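Local structure of alpha-galactosidase (Lactobacillus brevis, 3MI6) at residues D279-F291 against T493-I505. The protein probably hydrolyses terminal, non-reducing alpha-D-galactose residues in alpha-D-galactosides such as galactose oligosaccharides, galactomannans and galactolipids, as a family 36 glycoside hydrolase. Numbering follows the deposited sequence.
Sequences DEFGWNLAPQATF and TSDQQLELPHRYI
E499, last residue of a 3-10 turn leading into helix 500-518, threads its side chain between W283 and N284 of the facing strand. Its CB lies beside the carbonyl O of G282 and W283 CZ3. E499 CG packs against the indole, 3.3 Å from W283 CE3. With CG anti to the carbonyl carbon (chi1 -78°) and the chain extended beyond it, CD comes to lie over one face of the indole, offset toward the rim; carboxylate and ring are stacked, their planes 29° apart. The two oxygens then part company. E499 OE2 takes the backbone N of N284 at 2.8 Å, on its anti side but tilted out of the carboxylate plane, and N284 ND2 at 3.1 Å from the opposite face of that plane. E499 OE1 is gripped side-on by R503, one helical turn along, through NE at 2.7 Å and NH2, the oxygen lying in the guanidinium plane. That guanidinium in turn lies nearly parallel to the indole, with W283 CH2 over one face.

The contact joins the antiparallel beta-sheet N-terminal domain of this family 36 enzyme to its (beta/alpha)8 barrel: strand 283-285 pairs with strand 174-186, and helix 500-518 follows barrel strand 475-478. A glutamine in place of E499 would probably leave R503 without its charge partner and set an NH2 against the donors of either N284 or R503.

N284 ND2 also donates to D495 O at 3.0 Å, from well above the carbonyl plane. H502 turns its edge toward the face of W283 and F291 its edge toward the face of H502, both offset edge-to-face pairs with centroids 5.7 Å apart. Toward E280, whose carboxylate pairs with R99 of the second subunit, G282 N makes a weak hydrogen bond to L498 O.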
ATOM      1  N   ASP D 279      20.842  15.550  22.788  1.00 34.86           N
ATOM      2  CA  ASP D 279      21.617  16.570  22.100  1.00 33.54           C
ATOM      3  C   ASP D 279      21.427  17.965  22.697  1.00 36.58           C
ATOM      4  O   ASP D 279      20.322  18.339  23.131  1.00 38.46           O
ATOM      5  CB  ASP D 279      21.258  16.578  20.620  1.00 37.00           C
ATOM      6  CG  ASP D 279      21.952  15.468  19.851  1.00 43.95           C
ATOM      7  OD1 ASP D 279      23.200  15.381  19.949  1.00 47.63           O
ATOM      8  OD2 ASP D 279      21.260  14.691  19.150  1.00 44.16           O
ATOM      9  N   GLU D 280      22.501  18.748  22.694  1.00 38.73           N
ATOM     10  CA  GLU D 280      22.526  20.030  23.408  1.00 37.20           C
ATOM     11  C   GLU D 280      22.091  19.862  24.854  1.00 35.91           C
ATOM     12  O   GLU D 280      21.332  20.667  25.381  1.00 34.70           O
ATOM     13  CB  GLU D 280      21.656  21.064  22.711  1.00 33.89           C
ATOM     14  CG  GLU D 280      22.113  21.348  21.292  1.00 41.20           C
ATOM     15  CD  GLU D 280      23.463  22.065  21.235  1.00 43.65           C
ATOM     16  OE1 GLU D 280      23.470  23.309  21.399  1.00 44.39           O
ATOM     17  OE2 GLU D 280      24.506  21.393  21.018  1.00 43.11           O
ATOM     18  N   PHE D 281      22.559  18.790  25.481  1.00 34.37           N
ATOM     19  CA  PHE D 281      22.303  18.573  26.893  1.00 36.62           C
ATOM     20  C   PHE D 281      23.446  17.849  27.613  1.00 39.49           C
ATOM     21  O   PHE D 281      24.094  16.929  27.071  1.00 38.69           O
ATOM     22  CB  PHE D 281      20.998  17.831  27.122  1.00 33.54           C
ATOM     23  CG  PHE D 281      20.842  17.321  28.525  1.00 35.61           C
ATOM     24  CD1 PHE D 281      20.233  18.100  29.494  1.00 36.84           C
ATOM     25  CD2 PHE D 281      21.304  16.058  28.873  1.00 34.53           C
ATOM     26  CE1 PHE D 281      20.091  17.626  30.791  1.00 37.14           C
ATOM     27  CE2 PHE D 281      21.173  15.574  30.150  1.00 34.46           C
ATOM     28  CZ  PHE D 281      20.565  16.350  31.118  1.00 36.29           C
ATOM     29  N   GLY D 282      23.672  18.278  28.848  1.00 35.25           N
ATOM     30  CA  GLY D 282      24.705  17.720  29.689  1.00 37.86           C
ATOM     31  C   GLY D 282      24.515  18.341  31.057  1.00 42.82           C
ATOM     32  O   GLY D 282      24.334  19.559  31.165  1.00 42.95           O
ATOM     33  N   TRP D 283      24.532  17.524  32.105  1.00 40.78           N
ATOM     34  CA  TRP D 283      24.282  18.058  33.433  1.00 39.56           C
ATOM     35  C   TRP D 283      25.366  17.710  34.436  1.00 40.17           C
ATOM     36  O   TRP D 283      25.535  16.538  34.775  1.00 41.72           O
ATOM     37  CB  TRP D 283      22.950  17.560  33.940  1.00 39.52           C
ATOM     38  CG  TRP D 283      22.529  18.266  35.132  1.00 38.38           C
ATOM     39  CD1 TRP D 283      22.768  17.910  36.420  1.00 39.72           C
ATOM     40  CD2 TRP D 283      21.791  19.475  35.171  1.00 38.86           C
ATOM     41  NE1 TRP D 283      22.217  18.827  37.269  1.00 41.75           N
ATOM     42  CE2 TRP D 283      21.608  19.804  36.526  1.00 40.06           C
ATOM     43  CE3 TRP D 283      21.262  20.315  34.193  1.00 40.92           C
ATOM     44  CZ2 TRP D 283      20.922  20.936  36.931  1.00 37.42           C
ATOM     45  CZ3 TRP D 283      20.579  21.445  34.595  1.00 39.70           C
ATOM     46  CH2 TRP D 283      20.421  21.748  35.954  1.00 40.99           C
ATOM     47  N   ASN D 284      26.084  18.730  34.911  1.00 38.87           N
ATOM     48  CA  ASN D 284      27.137  18.546  35.912  1.00 40.71           C
ATOM     49  C   ASN D 284      26.592  18.232  37.296  1.00 41.06           C
ATOM     50  O   ASN D 284      25.947  19.061  37.944  1.00 40.87           O
ATOM     51  CB  ASN D 284      28.067  19.759  35.982  1.00 40.91           C
ATOM     52  CG  ASN D 284      28.820  19.989  34.692  1.00 42.53           C
ATOM     53  OD1 ASN D 284      29.733  19.238  34.348  1.00 42.57           O
ATOM     54  ND2 ASN D 284      28.440  21.035  33.964  1.00 42.94           N
ATOM     55  N   LEU D 285      26.878  17.017  37.741  1.00 41.66           N
ATOM     56  CA  LEU D 285      26.351  16.489  38.985  1.00 44.92           C
ATOM     57  C   LEU D 285      27.474  16.463  40.024  1.00 47.71           C
ATOM     58  O   LEU D 285      28.255  15.501  40.105  1.00 47.87           O
ATOM     59  CB  LEU D 285      25.805  15.079  38.739  1.00 42.95           C
ATOM     60  CG  LEU D 285      24.797  14.428  39.681  1.00 41.67           C
ATOM     61  CD1 LEU D 285      23.526  15.258  39.782  1.00 40.08           C
ATOM     62  CD2 LEU D 285      24.504  13.019  39.191  1.00 36.72           C
ATOM     63  N   ALA D 286      27.573  17.538  40.798  1.00 46.37           N
ATOM     64  CA  ALA D 286      28.580  17.617  41.841  1.00 48.33           C
ATOM     65  C   ALA D 286      28.307  16.580  42.940  1.00 53.21           C
ATOM     66  O   ALA D 286      27.214  16.005  43.015  1.00 50.38           O
ATOM     67  CB  ALA D 286      28.596  18.999  42.423  1.00 46.91           C
ATOM     68  N   PRO D 287      29.304  16.328  43.800  1.00 52.99           N
ATOM     69  CA  PRO D 287      29.017  15.471  44.950  1.00 54.86           C
ATOM     70  C   PRO D 287      27.830  15.990  45.786  1.00 53.35           C
ATOM     71  O   PRO D 287      27.702  17.204  46.008  1.00 46.47           O
ATOM     72  CB  PRO D 287      30.319  15.530  45.749  1.00 52.41           C
ATOM     73  CG  PRO D 287      31.361  15.832  44.738  1.00 50.48           C
ATOM     74  CD  PRO D 287      30.711  16.758  43.767  1.00 50.57           C
ATOM     75  N   GLN D 288      26.980  15.053  46.220  1.00 51.60           N
ATOM     76  CA  GLN D 288      25.800  15.327  47.050  1.00 53.93           C
ATOM     77  C   GLN D 288      24.669  15.942  46.234  1.00 53.76           C
ATOM     78  O   GLN D 288      23.650  16.364  46.787  1.00 53.36           O
ATOM     79  CB  GLN D 288      26.130  16.231  48.259  1.00 57.69           C
ATOM     80  CG  GLN D 288      27.259  15.739  49.166  1.00 55.64           C
ATOM     81  CD  GLN D 288      27.151  14.257  49.506  1.00 60.93           C
ATOM     82  OE1 GLN D 288      28.166  13.555  49.576  1.00 62.88           O
ATOM     83  NE2 GLN D 288      25.922  13.772  49.703  1.00 55.31           N
ATOM     84  N   ALA D 289      24.864  15.993  44.918  1.00 52.79           N
ATOM     85  CA  ALA D 289      23.907  16.615  44.010  1.00 46.17           C
ATOM     86  C   ALA D 289      22.953  15.583  43.419  1.00 47.48           C
ATOM     87  O   ALA D 289      23.221  14.378  43.428  1.00 46.38           O
ATOM     88  CB  ALA D 289      24.635  17.357  42.901  1.00 42.90           C
ATOM     89  N   THR D 290      21.841  16.078  42.893  1.00 45.96           N
ATOM     90  CA  THR D 290      20.800  15.225  42.357  1.00 42.36           C
ATOM     91  C   THR D 290      20.268  15.770  41.052  1.00 41.88           C
ATOM     92  O   THR D 290      20.307  16.978  40.801  1.00 45.49           O
ATOM     93  CB  THR D 290      19.622  15.157  43.316  1.00 44.43           C
ATOM     94  OG1 THR D 290      19.279  16.485  43.725  1.00 47.55           O
ATOM     95  CG2 THR D 290      19.984  14.341  44.536  1.00 47.27           C
ATOM     96  N   PHE D 291      19.759  14.873  40.219  1.00 38.87           N
ATOM     97  CA  PHE D 291      19.107  15.281  38.982  1.00 39.14           C
ATOM     98  C   PHE D 291      17.811  14.507  38.745  1.00 38.16           C
ATOM     99  O   PHE D 291      17.824  13.276  38.667  1.00 39.97           O
ATOM    100  CB  PHE D 291      20.049  15.142  37.778  1.00 37.38           C
ATOM    101  CG  PHE D 291      19.402  15.500  36.479  1.00 36.61           C
ATOM    102  CD1 PHE D 291      19.258  16.822  36.112  1.00 36.24           C
ATOM    103  CD2 PHE D 291      18.906  14.517  35.643  1.00 36.02           C
ATOM    104  CE1 PHE D 291      18.639  17.164  34.936  1.00 36.73           C
ATOM    105  CE2 PHE D 291      18.288  14.851  34.463  1.00 35.45           C
ATOM    106  CZ  PHE D 291      18.158  16.178  34.107  1.00 35.87           C
ATOM    107  N   THR D 493      29.249  28.407  34.007  1.00 48.58           N
ATOM    108  CA  THR D 493      30.650  28.238  33.660  1.00 48.02           C
ATOM    109  C   THR D 493      30.773  27.617  32.269  1.00 48.14           C
ATOM    110  O   THR D 493      29.775  27.370  31.602  1.00 46.63           O
ATOM    111  CB  THR D 493      31.383  27.391  34.704  1.00 52.69           C
ATOM    112  OG1 THR D 493      30.992  26.020  34.581  1.00 50.98           O
ATOM    113  CG2 THR D 493      31.048  27.880  36.094  1.00 53.07           C
ATOM    114  N   SER D 494      32.000  27.379  31.824  1.00 49.90           N
ATOM    115  CA  SER D 494      32.219  26.792  30.511  1.00 44.49           C
ATOM    116  C   SER D 494      31.594  25.402  30.428  1.00 46.70           C
ATOM    117  O   SER D 494      30.964  25.049  29.433  1.00 45.72           O
ATOM    118  CB  SER D 494      33.713  26.709  30.226  1.00 44.20           C
ATOM    119  OG  SER D 494      34.333  27.948  30.515  1.00 52.59           O
ATOM    120  N   ASP D 495      31.775  24.628  31.492  1.00 47.27           N
ATOM    121  CA  ASP D 495      31.310  23.257  31.563  1.00 44.51           C
ATOM    122  C   ASP D 495      29.799  23.160  31.660  1.00 47.52           C
ATOM    123  O   ASP D 495      29.210  22.160  31.244  1.00 46.55           O
ATOM    124  CB  ASP D 495      31.923  22.569  32.777  1.00 49.10           C
ATOM    125  CG  ASP D 495      33.375  22.236  32.576  1.00 56.46           C
ATOM    126  OD1 ASP D 495      33.708  21.736  31.480  1.00 53.58           O
ATOM    127  OD2 ASP D 495      34.181  22.472  33.509  1.00 68.04           O
ATOM    128  N   GLN D 496      29.170  24.185  32.225  1.00 49.41           N
ATOM    129  CA  GLN D 496      27.724  24.179  32.421  1.00 43.92           C
ATOM    130  C   GLN D 496      26.932  24.663  31.217  1.00 42.87           C
ATOM    131  O   GLN D 496      25.714  24.785  31.305  1.00 45.65           O
ATOM    132  CB  GLN D 496      27.345  25.050  33.608  1.00 44.18           C
ATOM    133  CG  GLN D 496      27.883  24.570  34.911  1.00 48.81           C
ATOM    134  CD  GLN D 496      27.296  25.332  36.070  1.00 50.39           C
ATOM    135  OE1 GLN D 496      27.414  26.554  36.146  1.00 50.09           O
ATOM    136  NE2 GLN D 496      26.640  24.614  36.977  1.00 52.07           N
ATOM    137  N   GLN D 497      27.584  24.961  30.099  1.00 41.40           N
ATOM    138  CA  GLN D 497      26.834  25.553  28.986  1.00 41.72           C
ATOM    139  C   GLN D 497      25.769  24.620  28.389  1.00 37.64           C
ATOM    140  O   GLN D 497      24.735  25.073  27.908  1.00 38.22           O
ATOM    141  CB  GLN D 497      27.762  26.118  27.910  1.00 41.82           C
ATOM    142  CG  GLN D 497      28.538  27.347  28.343  1.00 42.44           C
ATOM    143  CD  GLN D 497      27.643  28.508  28.710  1.00 45.73           C
ATOM    144  OE1 GLN D 497      26.690  28.818  28.001  1.00 45.61           O
ATOM    145  NE2 GLN D 497      27.951  29.165  29.821  1.00 45.74           N
ATOM    146  N   LEU D 498      26.011  23.319  28.444  1.00 38.11           N
ATOM    147  CA  LEU D 498      25.037  22.354  27.957  1.00 35.78           C
ATOM    148  C   LEU D 498      23.865  22.208  28.902  1.00 38.27           C
ATOM    149  O   LEU D 498      23.024  21.330  28.710  1.00 38.43           O
ATOM    150  CB  LEU D 498      25.687  20.996  27.771  1.00 35.28           C
ATOM    151  CG  LEU D 498      26.740  20.950  26.682  1.00 32.78           C
ATOM    152  CD1 LEU D 498      27.406  19.615  26.712  1.00 32.61           C
ATOM    153  CD2 LEU D 498      26.113  21.225  25.337  1.00 31.34           C
ATOM    154  N   GLU D 499      23.814  23.055  29.929  1.00 39.18           N
ATOM    155  CA  GLU D 499      22.731  23.007  30.910  1.00 36.56           C
ATOM    156  C   GLU D 499      21.790  24.174  30.719  1.00 37.79           C
ATOM    157  O   GLU D 499      20.844  24.322  31.481  1.00 36.81           O
ATOM    158  CB  GLU D 499      23.267  23.104  32.333  1.00 38.07           C
ATOM    159  CG  GLU D 499      23.882  21.865  32.939  1.00 38.35           C
ATOM    160  CD  GLU D 499      24.518  22.168  34.302  1.00 42.94           C
ATOM    161  OE1 GLU D 499      24.034  23.096  34.987  1.00 43.00           O
ATOM    162  OE2 GLU D 499      25.503  21.495  34.690  1.00 42.91           O
ATOM    163  N   LEU D 500      22.053  25.021  29.729  1.00 37.82           N
ATOM    164  CA  LEU D 500      21.242  26.219  29.548  1.00 34.68           C
ATOM    165  C   LEU D 500      19.826  25.839  29.148  1.00 36.01           C
ATOM    166  O   LEU D 500      18.866  26.256  29.794  1.00 36.11           O
ATOM    167  CB  LEU D 500      21.855  27.140  28.501  1.00 37.50           C
ATOM    168  CG  LEU D 500      21.641  28.656  28.532  1.00 42.56           C
ATOM    169  CD1 LEU D 500      21.997  29.244  27.163  1.00 40.85           C
ATOM    170  CD2 LEU D 500      20.228  29.068  28.931  1.00 43.61           C
ATOM    171  N   PRO D 501      19.679  25.036  28.080  1.00 36.71           N
ATOM    172  CA  PRO D 501      18.309  24.746  27.668  1.00 35.38           C
ATOM    173  C   PRO D 501      17.443  24.254  28.814  1.00 33.13           C
ATOM    174  O   PRO D 501      16.382  24.812  29.025  1.00 33.54           O
ATOM    175  CB  PRO D 501      18.494  23.676  26.592  1.00 36.35           C
ATOM    176  CG  PRO D 501      19.803  24.031  25.976  1.00 34.84           C
ATOM    177  CD  PRO D 501      20.659  24.468  27.135  1.00 37.51           C
ATOM    178  N   HIS D 502      17.873  23.246  29.557  1.00 34.02           N
ATOM    179  CA  HIS D 502      17.025  22.753  30.635  1.00 31.67           C
ATOM    180  C   HIS D 502      16.818  23.779  31.746  1.00 35.15           C
ATOM    181  O   HIS D 502      15.741  23.857  32.342  1.00 35.12           O
ATOM    182  CB  HIS D 502      17.569  21.467  31.226  1.00 33.19           C
ATOM    183  CG  HIS D 502      16.653  20.839  32.220  1.00 33.23           C
ATOM    184  ND1 HIS D 502      17.035  20.567  33.511  1.00 35.11           N
ATOM    185  CD2 HIS D 502      15.365  20.444  32.116  1.00 33.35           C
ATOM    186  CE1 HIS D 502      16.025  20.016  34.157  1.00 34.71           C
ATOM    187  NE2 HIS D 502      14.999  19.933  33.335  1.00 33.02           N
ATOM    188  N   ARG D 503      17.849  24.569  32.028  1.00 36.28           N
ATOM    189  CA  ARG D 503      17.763  25.541  33.100  1.00 34.92           C
ATOM    190  C   ARG D 503      16.788  26.630  32.704  1.00 35.87           C
ATOM    191  O   ARG D 503      15.970  27.068  33.513  1.00 37.33           O
ATOM    192  CB  ARG D 503      19.139  26.120  33.426  1.00 36.90           C
ATOM    193  CG  ARG D 503      19.989  25.224  34.304  1.00 38.12           C
ATOM    194  CD  ARG D 503      21.376  25.795  34.513  1.00 42.81           C
ATOM    195  NE  ARG D 503      22.157  24.952  35.414  1.00 47.86           N
ATOM    196  CZ  ARG D 503      22.129  25.058  36.739  1.00 50.17           C
ATOM    197  NH1 ARG D 503      21.353  25.973  37.316  1.00 48.29           N
ATOM    198  NH2 ARG D 503      22.868  24.249  37.487  1.00 45.07           N
ATOM    199  N   TYR D 504      16.872  27.054  31.451  1.00 33.84           N
ATOM    200  CA  TYR D 504      15.979  28.075  30.945  1.00 36.43           C
ATOM    201  C   TYR D 504      14.543  27.613  31.156  1.00 38.43           C
ATOM    202  O   TYR D 504      13.673  28.370  31.599  1.00 37.45           O
ATOM    203  CB  TYR D 504      16.257  28.316  29.467  1.00 38.72           C
ATOM    204  CG  TYR D 504      15.231  29.173  28.761  1.00 40.38           C
ATOM    205  CD1 TYR D 504      13.956  28.694  28.511  1.00 37.69           C
ATOM    206  CD2 TYR D 504      15.551  30.450  28.321  1.00 38.66           C
ATOM    207  CE1 TYR D 504      13.028  29.460  27.861  1.00 38.89           C
ATOM    208  CE2 TYR D 504      14.637  31.222  27.670  1.00 40.43           C
ATOM    209  CZ  TYR D 504      13.372  30.727  27.435  1.00 42.24           C
ATOM    210  OH  TYR D 504      12.439  31.496  26.773  1.00 37.94           O
ATOM    211  N   ILE D 505      14.299  26.348  30.853  1.00 37.46           N
ATOM    212  CA  ILE D 505      12.978  25.795  31.047  1.00 35.87           C
ATOM    213  C   ILE D 505      12.583  25.788  32.543  1.00 36.22           C
ATOM    214  O   ILE D 505      11.514  26.275  32.908  1.00 36.89           O
ATOM    215  CB  ILE D 505      12.814  24.458  30.244  1.00 35.15           C
ATOM    216  CG1 ILE D 505      11.868  24.699  29.066  1.00 38.81           C
ATOM    217  CG2 ILE D 505      12.346  23.291  31.095  1.00 34.76           C
ATOM    218  CD1 ILE D 505      10.668  25.529  29.436  1.00 36.15           C
TER